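Local coordinates for protein putative cytochrome P450 120 (Synechocystis sp., PDB 2VE3) that binds heme and retinoic acid and is probably a cytochrome P450 monooxygenase that inserts oxygen into its substrate, at residues N55-F69 with H335-T349. Residues are numbered along the deposited sequence; the frame is centred on the assembly and turned at random.
With HEM (protoporphyrin IX containing Fe), chain C; REA (retinoic acid), chain D.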
loop_
_atom_site.group_PDB
_atom_site.type_symbol
_atom_site.label_atom_id
_atom_site.label_comp_id
_atom_site.label_asym_id
_atom_site.label_seq_id
_atom_site.Cartn_x
_atom_site.Cartn_y
_atom_site.Cartn_z
ATOM N N ASN A 55 5.743 23.188 -5.937
ATOM C CA ASN A 55 6.493 22.817 -7.133
ATOM C C ASN A 55 7.080 21.429 -6.941
ATOM O O ASN A 55 7.768 21.179 -5.944
ATOM C CB ASN A 55 7.594 23.851 -7.383
ATOM C CG ASN A 55 7.025 25.254 -7.644
ATOM O OD1 ASN A 55 5.899 25.408 -8.138
ATOM N ND2 ASN A 55 7.802 26.272 -7.311
ATOM N N VAL A 56 6.787 20.526 -7.880
ATOM C CA VAL A 56 7.145 19.108 -7.725
ATOM C C VAL A 56 7.895 18.588 -8.960
ATOM O O VAL A 56 7.469 18.827 -10.085
ATOM C CB VAL A 56 5.890 18.211 -7.448
ATOM C CG1 VAL A 56 6.289 16.787 -7.004
ATOM C CG2 VAL A 56 4.953 18.843 -6.369
ATOM N N ILE A 57 9.006 17.881 -8.732
ATOM C CA ILE A 57 9.733 17.194 -9.804
ATOM C C ILE A 57 9.436 15.701 -9.714
ATOM O O ILE A 57 9.646 15.091 -8.676
ATOM C CB ILE A 57 11.270 17.460 -9.731
ATOM C CG1 ILE A 57 11.550 18.970 -9.756
ATOM C CG2 ILE A 57 12.010 16.744 -10.872
ATOM C CD1 ILE A 57 13.029 19.355 -9.744
ATOM N N PHE A 58 8.905 15.133 -10.794
ATOM C CA PHE A 58 8.665 13.694 -10.884
ATOM C C PHE A 58 9.868 12.979 -11.528
ATOM O O PHE A 58 10.310 13.338 -12.623
ATOM C CB PHE A 58 7.407 13.415 -11.706
ATOM C CG PHE A 58 6.099 13.556 -10.937
ATOM C CD1 PHE A 58 5.174 12.518 -10.937
ATOM C CD2 PHE A 58 5.777 14.730 -10.257
ATOM C CE1 PHE A 58 3.957 12.633 -10.253
ATOM C CE2 PHE A 58 4.565 14.853 -9.578
ATOM C CZ PHE A 58 3.657 13.805 -9.581
ATOM N N ILE A 59 10.368 11.960 -10.837
ATOM C CA ILE A 59 11.462 11.114 -11.309
ATOM C C ILE A 59 11.054 9.643 -11.213
ATOM O O ILE A 59 10.101 9.304 -10.486
ATOM C CB ILE A 59 12.751 11.328 -10.473
ATOM C CG1 ILE A 59 12.522 10.948 -8.990
ATOM C CG2 ILE A 59 13.265 12.750 -10.650
ATOM C CD1 ILE A 59 13.771 10.962 -8.108
ATOM N N SER A 60 11.765 8.783 -11.949
ATOM C CA SER A 60 11.588 7.312 -11.865
ATOM C C SER A 60 12.797 6.506 -12.390
ATOM O O SER A 60 13.741 7.059 -12.946
ATOM C CB SER A 60 10.301 6.874 -12.579
ATOM O OG SER A 60 10.398 7.108 -13.968
ATOM N N GLY A 61 12.757 5.188 -12.212
ATOM C CA GLY A 61 13.861 4.341 -12.634
ATOM C C GLY A 61 14.874 4.123 -11.534
ATOM O O GLY A 61 14.903 4.863 -10.546
ATOM N N ALA A 62 15.716 3.103 -11.722
ATOM C CA ALA A 62 16.686 2.674 -10.712
ATOM C C ALA A 62 17.590 3.814 -10.209
ATOM O O ALA A 62 17.781 3.992 -9.005
ATOM C CB ALA A 62 17.524 1.514 -11.249
ATOM N N LEU A 63 18.132 4.590 -11.133
ATOM C CA LEU A 63 19.106 5.618 -10.778
ATOM C C LEU A 63 18.500 6.785 -10.019
ATOM O O LEU A 63 19.114 7.296 -9.088
ATOM C CB LEU A 63 19.861 6.117 -12.012
ATOM C CG LEU A 63 20.863 5.188 -12.714
ATOM C CD1 LEU A 63 21.920 6.039 -13.347
ATOM C CD2 LEU A 63 21.519 4.186 -11.774
ATOM N N ALA A 64 17.304 7.204 -10.427
ATOM C CA ALA A 64 16.573 8.255 -9.727
ATOM C C ALA A 64 16.158 7.782 -8.326
ATOM O O ALA A 64 16.186 8.565 -7.366
ATOM C CB ALA A 64 15.371 8.697 -10.533
ATOM N N ASN A 65 15.809 6.497 -8.218
ATOM C CA ASN A 65 15.475 5.874 -6.933
ATOM C C ASN A 65 16.696 5.757 -6.032
ATOM O O ASN A 65 16.596 5.906 -4.819
ATOM C CB ASN A 65 14.831 4.492 -7.119
ATOM C CG ASN A 65 13.459 4.565 -7.748
ATOM O OD1 ASN A 65 12.840 5.625 -7.790
ATOM N ND2 ASN A 65 12.991 3.445 -8.273
ATOM N N ARG A 66 17.842 5.473 -6.642
ATOM C CA ARG A 66 19.122 5.441 -5.943
ATOM C C ARG A 66 19.431 6.817 -5.341
ATOM O O ARG A 66 19.663 6.945 -4.154
ATOM C CB ARG A 66 20.226 4.976 -6.918
ATOM C CG ARG A 66 21.594 4.748 -6.294
ATOM C CD ARG A 66 22.654 4.423 -7.348
ATOM N NE ARG A 66 22.523 3.066 -7.903
ATOM C CZ ARG A 66 23.249 2.591 -8.921
ATOM N NH1 ARG A 66 24.173 3.353 -9.514
ATOM N NH2 ARG A 66 23.058 1.348 -9.347
ATOM N N PHE A 67 19.412 7.841 -6.187
ATOM C CA PHE A 67 19.554 9.247 -5.801
ATOM C C PHE A 67 18.681 9.646 -4.587
ATOM O O PHE A 67 19.170 10.233 -3.595
ATOM C CB PHE A 67 19.258 10.099 -7.058
ATOM C CG PHE A 67 18.974 11.556 -6.792
ATOM C CD1 PHE A 67 19.973 12.413 -6.326
ATOM C CD2 PHE A 67 17.715 12.079 -7.045
ATOM C CE1 PHE A 67 19.705 13.767 -6.087
ATOM C CE2 PHE A 67 17.439 13.433 -6.812
ATOM C CZ PHE A 67 18.441 14.277 -6.331
ATOM N N LEU A 68 17.395 9.305 -4.667
ATOM C CA LEU A 68 16.425 9.663 -3.629
ATOM C C LEU A 68 16.628 8.881 -2.330
ATOM O O LEU A 68 16.275 9.365 -1.271
ATOM C CB LEU A 68 14.996 9.495 -4.170
ATOM C CG LEU A 68 13.850 10.188 -3.430
ATOM C CD1 LEU A 68 13.823 11.700 -3.639
ATOM C CD2 LEU A 68 12.574 9.583 -3.906
ATOM N N PHE A 69 17.214 7.688 -2.414
ATOM C CA PHE A 69 17.456 6.868 -1.227
ATOM C C PHE A 69 18.943 6.825 -0.827
ATOM O O PHE A 69 19.405 5.854 -0.220
ATOM C CB PHE A 69 16.885 5.449 -1.402
ATOM C CG PHE A 69 15.429 5.409 -1.824
ATOM C CD1 PHE A 69 14.479 6.234 -1.218
ATOM C CD2 PHE A 69 15.003 4.511 -2.810
ATOM C CE1 PHE A 69 13.137 6.187 -1.610
ATOM C CE2 PHE A 69 13.659 4.462 -3.207
ATOM C CZ PHE A 69 12.732 5.300 -2.597
ATOM N N HIS A 335 18.894 21.340 -12.017
ATOM C CA HIS A 335 18.852 21.915 -10.678
ATOM C C HIS A 335 17.572 21.428 -9.987
ATOM O O HIS A 335 16.478 21.610 -10.512
ATOM C CB HIS A 335 18.885 23.446 -10.784
ATOM C CG HIS A 335 18.838 24.159 -9.470
ATOM N ND1 HIS A 335 18.190 25.364 -9.307
ATOM C CD2 HIS A 335 19.359 23.846 -8.259
ATOM C CE1 HIS A 335 18.310 25.763 -8.053
ATOM N NE2 HIS A 335 19.008 24.857 -7.394
ATOM N N PHE A 336 17.734 20.739 -8.855
ATOM C CA PHE A 336 16.623 20.356 -7.977
ATOM C C PHE A 336 16.636 21.359 -6.815
ATOM O O PHE A 336 17.397 21.194 -5.858
ATOM C CB PHE A 336 16.793 18.911 -7.456
ATOM C CG PHE A 336 16.370 17.831 -8.438
ATOM C CD1 PHE A 336 15.437 16.869 -8.070
ATOM C CD2 PHE A 336 16.923 17.763 -9.722
ATOM C CE1 PHE A 336 15.055 15.855 -8.964
ATOM C CE2 PHE A 336 16.541 16.767 -10.619
ATOM C CZ PHE A 336 15.614 15.804 -10.235
ATOM N N PRO A 337 15.824 22.427 -6.916
ATOM C CA PRO A 337 15.903 23.552 -5.968
ATOM C C PRO A 337 15.416 23.252 -4.549
ATOM O O PRO A 337 14.398 22.586 -4.351
ATOM C CB PRO A 337 15.028 24.624 -6.624
ATOM C CG PRO A 337 14.811 24.138 -8.072
ATOM C CD PRO A 337 14.813 22.663 -7.960
ATOM N N LYS A 338 16.161 23.751 -3.565
ATOM C CA LYS A 338 15.779 23.651 -2.154
ATOM C C LYS A 338 14.314 24.056 -1.911
ATOM O O LYS A 338 13.857 25.097 -2.395
ATOM C CB LYS A 338 16.742 24.494 -1.305
ATOM C CG LYS A 338 16.304 24.694 0.132
ATOM C CD LYS A 338 17.451 25.136 1.006
ATOM C CE LYS A 338 16.983 25.344 2.428
ATOM N NZ LYS A 338 16.009 26.478 2.511
ATOM N N GLY A 339 13.575 23.223 -1.178
ATOM C CA GLY A 339 12.192 23.546 -0.813
ATOM C C GLY A 339 11.140 23.093 -1.815
ATOM O O GLY A 339 9.936 23.090 -1.520
ATOM N N TRP A 340 11.584 22.735 -3.014
ATOM C CA TRP A 340 10.707 22.104 -3.983
ATOM C C TRP A 340 10.558 20.660 -3.531
ATOM O O TRP A 340 11.388 20.159 -2.761
ATOM C CB TRP A 340 11.349 22.115 -5.365
ATOM C CG TRP A 340 11.311 23.411 -6.114
ATOM C CD1 TRP A 340 11.459 24.682 -5.609
ATOM C CD2 TRP A 340 11.192 23.552 -7.533
ATOM N NE1 TRP A 340 11.393 25.606 -6.634
ATOM C CE2 TRP A 340 11.240 24.935 -7.824
ATOM C CE3 TRP A 340 11.028 22.643 -8.586
ATOM C CZ2 TRP A 340 11.138 25.427 -9.132
ATOM C CZ3 TRP A 340 10.917 23.125 -9.876
ATOM C CH2 TRP A 340 10.973 24.504 -10.141
ATOM N N LEU A 341 9.512 19.998 -4.021
ATOM C CA LEU A 341 9.307 18.575 -3.774
ATOM C C LEU A 341 9.764 17.696 -4.939
ATOM O O LEU A 341 9.720 18.106 -6.094
ATOM C CB LEU A 341 7.829 18.288 -3.519
ATOM C CG LEU A 341 7.260 18.241 -2.112
ATOM C CD1 LEU A 341 7.726 19.402 -1.250
ATOM C CD2 LEU A 341 5.738 18.188 -2.211
ATOM N N VAL A 342 10.189 16.485 -4.599
ATOM C CA VAL A 342 10.469 15.433 -5.554
ATOM C C VAL A 342 9.488 14.308 -5.280
ATOM O O VAL A 342 9.204 13.984 -4.118
ATOM C CB VAL A 342 11.926 14.879 -5.389
ATOM C CG1 VAL A 342 12.246 13.827 -6.446
ATOM C CG2 VAL A 342 12.925 15.998 -5.453
ATOM N N SER A 343 8.954 13.721 -6.351
ATOM C CA SER A 343 8.107 12.530 -6.254
ATOM C C SER A 343 8.726 11.372 -7.013
ATOM O O SER A 343 9.030 11.501 -8.209
ATOM C CB SER A 343 6.719 12.800 -6.830
ATOM O OG SER A 343 5.900 11.643 -6.724
ATOM N N TYR A 344 8.885 10.236 -6.332
ATOM C CA TYR A 344 9.429 9.053 -6.969
ATOM C C TYR A 344 8.253 8.172 -7.356
ATOM O O TYR A 344 7.389 7.875 -6.532
ATOM C CB TYR A 344 10.473 8.333 -6.083
ATOM C CG TYR A 344 9.910 7.518 -4.932
ATOM C CD1 TYR A 344 9.641 6.149 -5.080
ATOM C CD2 TYR A 344 9.668 8.108 -3.689
ATOM C CE1 TYR A 344 9.116 5.392 -4.008
ATOM C CE2 TYR A 344 9.158 7.371 -2.631
ATOM C CZ TYR A 344 8.874 6.019 -2.800
ATOM O OH TYR A 344 8.383 5.307 -1.755
ATOM N N GLN A 345 8.208 7.801 -8.631
ATOM C CA GLN A 345 7.045 7.123 -9.188
ATOM C C GLN A 345 7.346 5.649 -9.406
ATOM O O GLN A 345 8.070 5.274 -10.342
ATOM C CB GLN A 345 6.596 7.798 -10.482
ATOM C CG GLN A 345 6.055 9.221 -10.268
ATOM C CD GLN A 345 4.702 9.205 -9.560
ATOM O OE1 GLN A 345 3.741 8.613 -10.058
ATOM N NE2 GLN A 345 4.636 9.816 -8.375
ATOM N N ILE A 346 6.806 4.835 -8.506
ATOM C CA ILE A 346 6.969 3.379 -8.537
ATOM C C ILE A 346 6.299 2.797 -9.798
ATOM O O ILE A 346 6.845 1.916 -10.455
ATOM C CB ILE A 346 6.382 2.716 -7.256
ATOM C CG1 ILE A 346 7.034 3.292 -5.999
ATOM C CG2 ILE A 346 6.518 1.176 -7.304
ATOM C CD1 ILE A 346 6.292 2.967 -4.727
ATOM N N SER A 347 5.125 3.306 -10.130
ATOM C CA SER A 347 4.429 2.895 -11.344
ATOM C C SER A 347 5.286 3.106 -12.603
ATOM O O SER A 347 5.312 2.250 -13.474
ATOM C CB SER A 347 3.090 3.634 -11.454
ATOM O OG SER A 347 3.270 5.031 -11.231
ATOM N N GLN A 348 5.973 4.243 -12.703
ATOM C CA GLN A 348 6.850 4.501 -13.854
ATOM C C GLN A 348 8.087 3.579 -13.865
ATOM O O GLN A 348 8.439 3.018 -14.915
ATOM C CB GLN A 348 7.256 5.984 -13.950
ATOM C CG GLN A 348 6.091 6.957 -14.079
ATOM C CD GLN A 348 6.477 8.442 -13.922
ATOM O OE1 GLN A 348 5.642 9.261 -13.545
ATOM N NE2 GLN A 348 7.732 8.786 -14.216
ATOM N N THR A 349 8.730 3.412 -12.710
ATOM C CA THR A 349 9.911 2.548 -12.598
ATOM C C THR A 349 9.591 1.130 -13.047
ATOM O O THR A 349 10.380 0.507 -13.760
ATOM C CB THR A 349 10.492 2.527 -11.165
ATOM O OG1 THR A 349 10.739 3.862 -10.720
ATOM C CG2 THR A 349 11.809 1.748 -11.110
HETATM C CHA HEM C . 5.470 2.949 3.889
HETATM C CHB HEM C . 3.961 0.354 0.065
HETATM C CHC HEM C . 1.386 -2.533 3.015
HETATM C CHD HEM C . 2.418 0.353 6.740
HETATM C C1A HEM C . 5.317 2.505 2.582
HETATM C C2A HEM C . 5.936 3.046 1.386
HETATM C C3A HEM C . 5.524 2.308 0.336
HETATM C C4A HEM C . 4.617 1.302 0.831
HETATM C CMA HEM C . 5.895 2.483 -1.148
HETATM C CAA HEM C . 6.940 4.223 1.355
HETATM C CBA HEM C . 6.266 5.570 1.115
HETATM C CGA HEM C . 7.324 6.640 1.283
HETATM O O1A HEM C . 8.295 6.636 0.470
HETATM O O2A HEM C . 7.198 7.487 2.215
HETATM C C1B HEM C . 3.169 -0.677 0.533
HETATM C C2B HEM C . 2.628 -1.780 -0.249
HETATM C C3B HEM C . 1.921 -2.583 0.572
HETATM C C4B HEM C . 1.991 -2.007 1.890
HETATM C CMB HEM C . 2.863 -1.965 -1.764
HETATM C CAB HEM C . 1.121 -3.886 0.244
HETATM C CBB HEM C . 1.512 -4.784 -0.675
HETATM C C1C HEM C . 1.467 -2.048 4.299
HETATM C C2C HEM C . 0.908 -2.658 5.488
HETATM C C3C HEM C . 1.191 -1.863 6.528
HETATM C C4C HEM C . 1.930 -0.710 6.011
HETATM C CMC HEM C . 0.156 -4.017 5.524
HETATM C CAC HEM C . 0.841 -2.105 8.025
HETATM C CBC HEM C . -0.394 -1.991 8.527
HETATM C C1D HEM C . 3.254 1.359 6.302
HETATM C C2D HEM C . 3.622 2.503 7.093
HETATM C C3D HEM C . 4.569 3.325 6.211
HETATM C C4D HEM C . 4.700 2.573 4.977
HETATM C CMD HEM C . 3.144 2.829 8.532
HETATM C CAD HEM C . 5.267 4.661 6.553
HETATM C CBD HEM C . 6.741 4.368 6.826
HETATM C CGD HEM C . 7.473 5.635 7.200
HETATM O O1D HEM C . 8.621 5.508 7.695
HETATM O O2D HEM C . 6.936 6.769 7.020
HETATM N NA HEM C . 4.523 1.448 2.204
HETATM N NB HEM C . 2.745 -0.839 1.834
HETATM N NC HEM C . 2.077 -0.854 4.646
HETATM N ND HEM C . 3.914 1.421 5.071
HETATM FE FE HEM C . 3.521 0.086 3.485
HETATM C C1 REA D . 0.961 4.173 2.849
HETATM C C2 REA D . 1.250 4.322 4.340
HETATM C C3 REA D . 1.985 5.637 4.604
HETATM C C4 REA D . 1.066 6.819 4.302
HETATM C C5 REA D . 0.296 6.654 3.008
HETATM C C6 REA D . 0.233 5.429 2.335
HETATM C C7 REA D . -0.566 5.357 1.104
HETATM C C8 REA D . -0.026 5.899 -0.143
HETATM C C9 REA D . -0.912 5.953 -1.325
HETATM C C10 REA D . -0.516 6.882 -2.362
HETATM C C11 REA D . -0.510 6.572 -3.781
HETATM C C12 REA D . 0.326 7.502 -4.540
HETATM C C13 REA D . -0.115 8.143 -5.778
HETATM C C14 REA D . 0.889 8.901 -6.414
HETATM C C15 REA D . 0.953 9.162 -7.840
HETATM C C16 REA D . 2.281 4.026 2.069
HETATM C C17 REA D . 0.111 2.912 2.687
HETATM C C18 REA D . -0.432 7.864 2.476
HETATM C C19 REA D . -2.177 5.138 -1.449
HETATM C C20 REA D . -1.526 8.002 -6.285
HETATM O O1 REA D . 0.130 8.654 -8.619
HETATM O O2 REA D . 1.840 9.903 -8.291
HETATM O O HOH W 1 11.222 4.849 -15.419
HETATM O O HOH W 2 10.346 5.702 -8.627
#
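Ile-57 packs on the ring of Phe-336 from within a pair of parallel strands, 55-59 and 341-345, that hold its backbone on both sides. Its N donates to Leu-341 O (2.7 Å) and its O accepts from Ser-343 N (2.8 Å). With CG1 anti to the carbonyl carbon (chi1 -56°), its CD1 lies over one face of Phe-336, 3.9 Å from the ring centroid, while CG1 meets the edge of the Trp-340 ring. The edge of Phe-67, from helix 62-68, points at the face of Phe-336, their planes 76° apart. The strands are neighbours in the mixed beta-sheet of the cytochrome P450 fold, 54-59 lying between 47-51 and 341-345. Toward the heme, Tyr-344 receives the edge of Phe-69 over the centre of its ring, and Leu-68 CD2 packs against its CD2. From there Tyr-344 OH donates to heme propionate atom O1A (2.6 Å). On the sheet face of Phe-58, Ser-343 CB sits over the centre of one face of the Phe-58 ring, a CH-pi contact, and the bent side chain of Gln-345 sends NE2 to Ser-343 OG (2.8 Å) and to carboxylate atom O2 of retinoic acid (2.8 Å). A leucine in place of Gln-345 would probably leave that carboxylate without this donor and remove a bond from Ser-343 OG, which also pairs with Gly-321 O. Beyond the strands, Gly-61 N donates to Thr-349 OG1 (2.8 Å), tying the start of helix 62-68 to helix 346-349.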